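Local coordinates for protein putative trimethylamine methyltransferase (Rhizobium meliloti, PDB 4YYC) that probably transfers methyl groups, as a putative trimethylamine methyltransferase, at residues 58-63 / 347-352. Residues are numbered along the deposited sequence; the frame is centred on the assembly and turned at random.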
loop_
_atom_site.group_PDB
_atom_site.type_symbol
_atom_site.label_atom_id
_atom_site.label_comp_id
_atom_site.label_asym_id
_atom_site.label_seq_id
_atom_site.Cartn_x
_atom_site.Cartn_y
_atom_site.Cartn_z
ATOM N N GLY A 58 17.582 -17.919 0.618
ATOM C CA GLY A 58 16.317 -18.075 1.290
ATOM C C GLY A 58 15.347 -18.877 0.449
ATOM O O GLY A 58 14.603 -19.693 0.961
ATOM N N LEU A 59 15.322 -18.618 -0.851
ATOM C CA LEU A 59 14.422 -19.352 -1.729
ATOM C C LEU A 59 14.801 -20.835 -1.758
ATOM O O LEU A 59 13.942 -21.707 -1.635
ATOM C CB LEU A 59 14.452 -18.811 -3.138
ATOM C CG LEU A 59 13.862 -17.422 -3.254
ATOM C CD1 LEU A 59 14.352 -16.712 -4.506
ATOM C CD2 LEU A 59 12.338 -17.536 -3.231
ATOM N N GLN A 60 16.089 -21.107 -1.942
ATOM C CA GLN A 60 16.571 -22.489 -1.898
ATOM C C GLN A 60 16.275 -23.189 -0.573
ATOM O O GLN A 60 15.983 -24.368 -0.542
ATOM C CB GLN A 60 18.078 -22.515 -2.186
ATOM C CG GLN A 60 18.371 -22.265 -3.651
ATOM C CD GLN A 60 19.850 -22.430 -3.973
ATOM O OE1 GLN A 60 20.521 -23.257 -3.392
ATOM N NE2 GLN A 60 20.347 -21.641 -4.887
ATOM N N LEU A 61 16.342 -22.444 0.520
ATOM C CA LEU A 61 16.060 -22.993 1.832
ATOM C C LEU A 61 14.612 -23.447 1.956
ATOM O O LEU A 61 14.339 -24.552 2.412
ATOM C CB LEU A 61 16.398 -21.942 2.877
ATOM C CG LEU A 61 16.078 -22.269 4.328
ATOM C CD1 LEU A 61 16.849 -23.488 4.770
ATOM C CD2 LEU A 61 16.490 -21.057 5.181
ATOM N N ILE A 62 13.703 -22.567 1.553
ATOM C CA ILE A 62 12.274 -22.890 1.585
ATOM C C ILE A 62 11.975 -24.064 0.652
ATOM O O ILE A 62 11.244 -24.972 1.022
ATOM C CB ILE A 62 11.392 -21.684 1.237
ATOM C CG1 ILE A 62 11.629 -20.519 2.219
ATOM C CG2 ILE A 62 9.920 -22.078 1.249
ATOM C CD1 ILE A 62 11.385 -20.858 3.669
ATOM N N GLU A 63 12.543 -24.063 -0.543
ATOM C CA GLU A 63 12.322 -25.147 -1.513
ATOM C C GLU A 63 12.833 -26.495 -0.963
ATOM O O GLU A 63 12.152 -27.508 -1.031
ATOM C CB GLU A 63 12.959 -24.786 -2.869
ATOM C CG GLU A 63 12.220 -23.654 -3.575
ATOM C CD GLU A 63 12.943 -23.045 -4.757
ATOM O OE1 GLU A 63 14.188 -23.105 -4.815
ATOM O OE2 GLU A 63 12.278 -22.404 -5.590
ATOM N N ALA A 347 6.377 -19.277 -6.704
ATOM C CA ALA A 347 5.515 -19.622 -7.848
ATOM C C ALA A 347 6.177 -19.381 -9.196
ATOM O O ALA A 347 6.102 -20.230 -10.125
ATOM C CB ALA A 347 4.201 -18.852 -7.744
ATOM N N ARG A 348 6.895 -18.275 -9.316
ATOM C CA ARG A 348 7.594 -17.972 -10.590
ATOM C C ARG A 348 8.658 -19.020 -10.829
ATOM O O ARG A 348 8.852 -19.476 -11.960
ATOM C CB ARG A 348 8.184 -16.562 -10.590
ATOM C CG ARG A 348 7.144 -15.445 -10.792
ATOM C CD ARG A 348 7.810 -14.085 -10.933
ATOM N NE ARG A 348 8.355 -13.552 -9.686
ATOM C CZ ARG A 348 7.665 -12.899 -8.756
ATOM N NH1 ARG A 348 6.372 -12.666 -8.884
ATOM N NH2 ARG A 348 8.301 -12.474 -7.666
ATOM N N ARG A 349 9.347 -19.436 -9.767
ATOM C CA ARG A 349 10.400 -20.440 -9.895
ATOM C C ARG A 349 9.843 -21.821 -10.184
ATOM O O ARG A 349 10.465 -22.585 -10.964
ATOM C CB ARG A 349 11.280 -20.477 -8.649
ATOM C CG ARG A 349 12.117 -19.220 -8.451
ATOM C CD ARG A 349 12.541 -19.079 -7.025
ATOM N NE ARG A 349 13.482 -20.086 -6.562
ATOM C CZ ARG A 349 14.813 -19.960 -6.654
ATOM N NH1 ARG A 349 15.380 -18.874 -7.200
ATOM N NH2 ARG A 349 15.577 -20.907 -6.163
ATOM N N LEU A 350 8.658 -22.117 -9.678
ATOM C CA LEU A 350 7.957 -23.357 -9.991
ATOM C C LEU A 350 7.404 -23.363 -11.419
ATOM O O LEU A 350 7.330 -24.427 -12.043
ATOM C CB LEU A 350 6.880 -23.636 -8.953
ATOM C CG LEU A 350 6.126 -24.950 -9.102
ATOM C CD1 LEU A 350 7.022 -26.172 -9.181
ATOM C CD2 LEU A 350 5.187 -25.077 -7.927
ATOM N N GLY A 351 7.099 -22.211 -11.982
ATOM C CA GLY A 351 6.554 -22.057 -13.310
ATOM C C GLY A 351 5.044 -22.076 -13.437
ATOM O O GLY A 351 4.537 -22.475 -14.473
ATOM N N LEU A 352 4.330 -21.720 -12.367
ATOM C CA LEU A 352 2.875 -21.664 -12.399
ATOM C C LEU A 352 2.388 -20.248 -12.208
ATOM O O LEU A 352 2.949 -19.489 -11.394
ATOM C CB LEU A 352 2.256 -22.522 -11.280
ATOM C CG LEU A 352 2.636 -24.012 -11.285
ATOM C CD1 LEU A 352 1.953 -24.714 -10.124
ATOM C CD2 LEU A 352 2.343 -24.656 -12.607
#
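A side-on, two-pronged salt bridge between R349 and E63 ties helix 56-73 to the C-terminal end of helix 334-350. Helix 334-350 is the crossover helix of a beta-alpha-beta unit. It joins the parallel strands 313-322 and 354-355 of the alpha/beta barrel expected for this family. Helix 56-73 packs on the outer side of this layer.

The guanidinium of R349 uses NE and NH2, one for each carboxylate oxygen of E63. R349 NE donates to E63 OE2 at 2.8 Å. R349 NH2 donates to E63 OE1 at 2.9 Å, nearly straight at 173°. Both oxygens lie close to the guanidinium plane and are met on their syn sides. The two flat groups are not coplanar: their planes are 31° apart. Two bonds to two atoms limit rotation of either group about its last torsion. The R349 chain bends at chi3 (67°), which turns NE and NH2 toward the acid.

L59 sits one helical turn before E63 and covers one face of the guanidinium. Its CB lies over the centre of the group, 3.7 Å from R349 CZ. L59 CD1 reaches R349 NH1 at 3.6 Å and packs against R349 CD at 3.9 Å. The apolar L59 side chain thus covers a face of the guanidinium while E63 takes its edge. The third nitrogen, NH1, forms a salt bridge with E56, so two acids of helix 56-73 hold R349. E56 also accepts a hydrogen bond from Q60 NE2.

Just past R349, a Schellman motif with G351 at positive phi ends helix 334-350. A347 O accepts from G351 N and L352 N, which reach it from opposite faces of its plane; L352 N lies 3.2 Å from A347 O.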